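Local coordinates for uncharacterized protein aq_328 (Aquifex aeolicus, PDB 1R4V), which is of unknown function but adopts an ancestral histone fold within a single chain and may take part in protein heterodimerization, at residues D30-D33 and H34-T38; L139-H142 and A143-K147. All coordinates share one frame; numbering follows the deposited sequence. Where two conformers were deposited one is given.

Contact 1 of 2, residues D30-D33 and H34-T38. With ZN (zinc ion), chain C; CAC (cacodylate ion), chain D.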
loop_
_atom_site.group_PDB
_atom_site.type_symbol
_atom_site.label_atom_id
_atom_site.label_comp_id
_atom_site.label_asym_id
_atom_site.label_seq_id
_atom_site.Cartn_x
_atom_site.Cartn_y
_atom_site.Cartn_z
ATOM N N ASP A 30 -0.333 15.719 0.234
ATOM C CA ASP A 30 -1.369 16.608 -0.271
ATOM C C ASP A 30 -2.569 15.872 -0.878
ATOM O O ASP A 30 -3.680 15.941 -0.374
ATOM C CB ASP A 30 -0.667 17.512 -1.300
ATOM C CG ASP A 30 0.585 16.826 -1.917
ATOM O OD1 ASP A 30 0.549 16.218 -3.035
ATOM O OD2 ASP A 30 1.655 16.835 -1.255
ATOM N N LYS A 31 -2.336 15.123 -1.953
ATOM C CA LYS A 31 -3.374 14.444 -2.724
ATOM C C LYS A 31 -4.012 13.272 -2.000
ATOM O O LYS A 31 -5.206 12.975 -2.182
ATOM C CB LYS A 31 -2.749 13.965 -4.040
ATOM C CG LYS A 31 -2.340 15.186 -4.865
ATOM C CD LYS A 31 -1.260 14.923 -5.883
ATOM C CE LYS A 31 -1.804 14.217 -7.064
ATOM N NZ LYS A 31 -1.139 14.779 -8.297
ATOM N N LEU A 32 -3.200 12.593 -1.195
ATOM C CA LEU A 32 -3.695 11.481 -0.392
ATOM C C LEU A 32 -4.606 12.035 0.690
ATOM O O LEU A 32 -5.706 11.535 0.876
ATOM C CB LEU A 32 -2.531 10.736 0.238
ATOM C CG LEU A 32 -2.922 9.454 1.002
ATOM C CD1 LEU A 32 -3.402 8.366 0.067
ATOM C CD2 LEU A 32 -1.745 9.005 1.823
ATOM N N ASP A 33 -4.118 13.067 1.380
ATOM C CA ASP A 33 -4.832 13.766 2.452
ATOM C C ASP A 33 -6.189 14.167 1.930
ATOM O O ASP A 33 -7.243 13.799 2.461
ATOM C CB ASP A 33 -3.972 14.952 2.888
ATOM C CG ASP A 33 -4.627 15.881 3.897
ATOM O OD1 ASP A 33 -5.756 15.659 4.372
ATOM O OD2 ASP A 33 -4.028 16.915 4.244
ATOM N N HIS A 34 -6.151 14.905 0.828
ATOM C CA HIS A 34 -7.351 15.355 0.164
ATOM C C HIS A 34 -8.280 14.201 -0.261
ATOM O O HIS A 34 -9.480 14.288 -0.028
ATOM C CB HIS A 34 -6.942 16.291 -0.982
ATOM C CG HIS A 34 -8.085 17.021 -1.583
ATOM N ND1 HIS A 34 -8.277 18.375 -1.402
ATOM C CD2 HIS A 34 -9.106 16.583 -2.352
ATOM C CE1 HIS A 34 -9.361 18.744 -2.060
ATOM N NE2 HIS A 34 -9.882 17.678 -2.642
ATOM N N TYR A 35 -7.792 13.114 -0.851
ATOM C CA TYR A 35 -8.666 11.988 -1.193
ATOM C C TYR A 35 -9.258 11.225 0.022
ATOM O O TYR A 35 -10.426 10.821 0.030
ATOM C CB TYR A 35 -7.903 10.950 -2.043
ATOM C CG TYR A 35 -8.817 9.880 -2.566
ATOM C CD1 TYR A 35 -9.584 10.110 -3.688
ATOM C CD2 TYR A 35 -8.965 8.664 -1.918
ATOM C CE1 TYR A 35 -10.444 9.145 -4.182
ATOM C CE2 TYR A 35 -9.827 7.687 -2.400
ATOM C CZ TYR A 35 -10.563 7.939 -3.530
ATOM O OH TYR A 35 -11.436 7.016 -4.042
ATOM N N PHE A 36 -8.435 10.953 1.026
ATOM C CA PHE A 36 -8.954 10.268 2.223
ATOM C C PHE A 36 -10.076 11.072 2.928
ATOM O O PHE A 36 -11.061 10.514 3.398
ATOM C CB PHE A 36 -7.792 9.951 3.159
ATOM C CG PHE A 36 -7.197 8.575 2.949
ATOM C CD1 PHE A 36 -6.737 8.179 1.709
ATOM C CD2 PHE A 36 -7.080 7.675 4.013
ATOM C CE1 PHE A 36 -6.179 6.911 1.528
ATOM C CE2 PHE A 36 -6.530 6.415 3.838
ATOM C CZ PHE A 36 -6.086 6.031 2.580
ATOM N N ARG A 37 -9.928 12.389 2.993
ATOM C CA ARG A 37 -10.891 13.242 3.683
ATOM C C ARG A 37 -12.177 13.292 2.873
ATOM O O ARG A 37 -13.250 12.929 3.357
ATOM C CB ARG A 37 -10.293 14.624 3.901
ATOM C CG ARG A 37 -11.230 15.598 4.581
ATOM C CD ARG A 37 -10.600 16.959 4.892
ATOM N NE ARG A 37 -10.393 17.782 3.696
ATOM C CZ ARG A 37 -9.232 18.036 3.081
ATOM N NH1 ARG A 37 -9.255 18.808 2.006
ATOM N NH2 ARG A 37 -8.063 17.571 3.504
ATOM N N THR A 38 -12.059 13.690 1.612
ATOM C CA THR A 38 -13.231 13.940 0.767
ATOM C C THR A 38 -13.949 12.677 0.303
ATOM O O THR A 38 -15.175 12.668 0.257
ATOM C CB THR A 38 -12.830 14.820 -0.445
ATOM O OG1 THR A 38 -11.771 14.184 -1.186
ATOM C CG2 THR A 38 -12.209 16.102 0.041
HETATM ZN ZN ZN C . -4.662 18.678 4.923
HETATM AS AS CAC D . -5.380 19.831 1.755
HETATM O O1 CAC D . -5.434 19.800 3.490
HETATM O O2 CAC D . -6.735 19.144 0.903
HETATM C C1 CAC D . -5.146 21.681 1.119
HETATM C C2 CAC D . -3.819 18.720 1.340
HETATM O O HOH W 1 -6.105 18.139 6.367
HETATM O O HOH W 2 -3.458 20.330 4.776
#
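Asp33 and Arg37, one helical turn apart on helix 29-40, meet through a salt bridge of 3.1 Å from Asp33 OD1 to Arg37 NH2. Carboxylate and guanidinium planes stand nearly perpendicular, 86° apart, so the two groups share a single oxygen-nitrogen contact rather than lying flat in a paired arrangement. Both carboxylate oxygens are engaged: OD1 also accepts from a water that itself coordinates the zinc ion, while OD2 binds the metal at 2.0 Å and takes a hydrogen bond from Arg25. The remaining ligands of the zinc are two waters and O1 of a cacodylate ion, probably from the crystallisation liquor. The other cacodylate oxygen, O2, lies in the plane of the Arg37 guanidinium at its edge, 2.8 Å from Arg37 NH1 by a nearly straight bond; Arg37 NH2 adds a weak one. His34 ND1 donates to the same O2 over 2.9 Å, with the oxygen close to the ring plane. A bend at chi3 (73°) in the otherwise extended Arg37 chain lets the guanidinium reach both the Asp33 carboxylate and the cacodylate. Beneath, four i to i+4 backbone bonds, from His34 N to Asp30 O through Arg37 N to Asp33 O, satisfy one carbonyl after another. His34 O accepts twice, from Thr38 N and, on the opposite face of its plane, from Thr38 OG1 at 2.6 Å. Lys31 NZ forms a salt bridge with Asp103. On the buried side Leu32 CD1 packs obliquely on the Phe36 ring, 3.5 Å from CE1, where Ile49 and Leu52 of helix 46-62 join them. The whole is an amphipathic helix with an i to i+4 acid-arginine pair, carrying a zinc-cacodylate site on its polar side.

Contact 2 of 2, residues L139-H142 and A143-K147; sequences LLMH and ADVIK
Regular alpha-helical geometry carries Leu139-His142 into Ala143-Lys147, each backbone N-H bonding to the carbonyl four residues back, from Ala143 N to Leu139 O at 3.0 Å through Ile146 N to His142 O at 2.8 Å. Between side chains the contact is Met141, a selenomethionine, against Val145: CE approaches Val145 CG2 to 3.8 Å, and the two chains cross at a slant. A bend at chi2 (-103°) brings the terminal methyl of Met141 along the helix to Val145; this holds for one of two modelled conformers, so the contact is tentative. The same Val145 CG2 sits 3.4 Å from Met141 O. Ile146 folds back on the preceding turn instead, its CG1 3.2 Å from His142 O beside the bond that this oxygen accepts. In His142, chi1 (-79°) sets the ring beside the backbone N, where ND1 bonds to Leu138 O one turn earlier; NE2 bonds to Ser55 OG on helix 46-62, and the two together fix the rotation of the imidazole. Asp144 OD1 forms a salt bridge with Lys148. Helix 131-149 is thus wedged among several others: Leu139 and His142 rest on Leu52 and Val56 of helix 46-62, Met141 and Val145 meet helix 157-168 at Val167, Val163 and Ile166, and Leu140 packs on His93 and Phe97 of helix 88-98.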
loop_
_atom_site.group_PDB
_atom_site.type_symbol
_atom_site.label_atom_id
_atom_site.label_comp_id
_atom_site.label_asym_id
_atom_site.label_seq_id
_atom_site.Cartn_x
_atom_site.Cartn_y
_atom_site.Cartn_z
ATOM N N LEU A 139 -3.466 0.850 -0.113
ATOM C CA LEU A 139 -3.983 2.077 0.489
ATOM C C LEU A 139 -5.480 1.975 0.743
ATOM O O LEU A 139 -5.936 2.327 1.843
ATOM C CB LEU A 139 -3.620 3.285 -0.364
ATOM C CG LEU A 139 -2.181 3.772 -0.218
ATOM C CD1 LEU A 139 -1.900 4.668 -1.422
ATOM C CD2 LEU A 139 -1.958 4.526 1.082
ATOM N N LEU A 140 -6.241 1.462 -0.222
ATOM C CA LEU A 140 -7.682 1.308 -0.054
ATOM C C LEU A 140 -8.014 0.293 0.994
ATOM O O LEU A 140 -8.955 0.501 1.746
ATOM C CB LEU A 140 -8.383 0.869 -1.329
ATOM C CG LEU A 140 -8.350 1.923 -2.439
ATOM C CD1 LEU A 140 -9.187 1.384 -3.582
ATOM C CD2 LEU A 140 -8.835 3.286 -1.978
HETATM N N MSE A 141 -7.262 -0.810 1.010
HETATM C CA MSE A 141 -7.403 -1.775 2.089
HETATM C C MSE A 141 -7.187 -1.190 3.481
HETATM O O MSE A 141 -8.006 -1.413 4.381
HETATM C CB MSE A 141 -6.495 -2.960 1.862
HETATM C CG MSE A 141 -6.698 -3.942 2.963
HETATM SE SE MSE A 141 -5.211 -3.840 4.292
HETATM C CE MSE A 141 -5.693 -5.461 5.321
ATOM N N HIS A 142 -6.109 -0.441 3.665
ATOM C CA HIS A 142 -5.862 0.263 4.916
ATOM C C HIS A 142 -6.977 1.245 5.270
ATOM O O HIS A 142 -7.343 1.321 6.421
ATOM C CB HIS A 142 -4.532 1.012 4.910
ATOM C CG HIS A 142 -3.355 0.133 5.158
ATOM N ND1 HIS A 142 -2.874 -0.749 4.213
ATOM C CD2 HIS A 142 -2.552 0.006 6.239
ATOM C CE1 HIS A 142 -1.820 -1.379 4.702
ATOM N NE2 HIS A 142 -1.610 -0.941 5.932
ATOM N N ALA A 143 -7.526 1.970 4.309
ATOM C CA ALA A 143 -8.654 2.868 4.597
ATOM C C ALA A 143 -9.849 2.080 5.161
ATOM O O ALA A 143 -10.518 2.536 6.080
ATOM C CB ALA A 143 -9.048 3.646 3.336
ATOM N N ASP A 144 -10.101 0.901 4.609
ATOM C CA ASP A 144 -11.187 0.021 5.013
ATOM C C ASP A 144 -10.960 -0.397 6.469
ATOM O O ASP A 144 -11.864 -0.332 7.286
ATOM C CB ASP A 144 -11.279 -1.198 4.089
ATOM C CG ASP A 144 -12.501 -2.091 4.389
ATOM O OD1 ASP A 144 -13.631 -1.575 4.551
ATOM O OD2 ASP A 144 -12.430 -3.342 4.468
ATOM N N VAL A 145 -9.737 -0.789 6.800
ATOM C CA VAL A 145 -9.397 -1.227 8.138
ATOM C C VAL A 145 -9.478 -0.040 9.104
ATOM O O VAL A 145 -9.994 -0.215 10.205
ATOM C CB VAL A 145 -8.012 -1.906 8.168
ATOM C CG1 VAL A 145 -7.630 -2.285 9.611
ATOM C CG2 VAL A 145 -8.048 -3.150 7.252
ATOM N N ILE A 146 -9.008 1.147 8.714
ATOM C CA ILE A 146 -9.094 2.325 9.603
ATOM C C ILE A 146 -10.536 2.583 10.037
ATOM O O ILE A 146 -10.830 2.779 11.213
ATOM C CB ILE A 146 -8.519 3.582 8.904
ATOM C CG1 ILE A 146 -6.985 3.471 8.788
ATOM C CG2 ILE A 146 -8.925 4.871 9.604
ATOM C CD1 ILE A 146 -6.390 4.353 7.753
ATOM N N LYS A 147 -11.435 2.597 9.063
ATOM C CA LYS A 147 -12.855 2.809 9.311
ATOM C C LYS A 147 -13.518 1.729 10.139
ATOM O O LYS A 147 -14.395 2.038 10.950
ATOM C CB LYS A 147 -13.587 2.977 7.988
ATOM C CG LYS A 147 -13.276 4.354 7.411
ATOM C CD LYS A 147 -14.252 4.768 6.320
ATOM C CE LYS A 147 -13.875 4.158 4.994
ATOM N NZ LYS A 147 -14.574 4.913 3.925
#

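How the contacts relate
Contacts 1 and 2 lie on separate helices, 29-40 and 131-149, and follow one another along the chain with their centres about 13 Å apart. They meet through the apolar side of contact 1: Phe36 CE2 lies 3.8 Å from Ala143 CB, its CZ atom is at the same distance from Leu139 O, and Leu32 CD1 comes within 4.2 Å of Leu139 CD2. Leu52 of helix 46-62 is packed against by both contacts. The zinc-cacodylate site belongs to contact 1 alone, and a second zinc ion lies about 7 Å from the Asp33 side chain; contact 2 contributes no ligand to the zinc bound by Asp33.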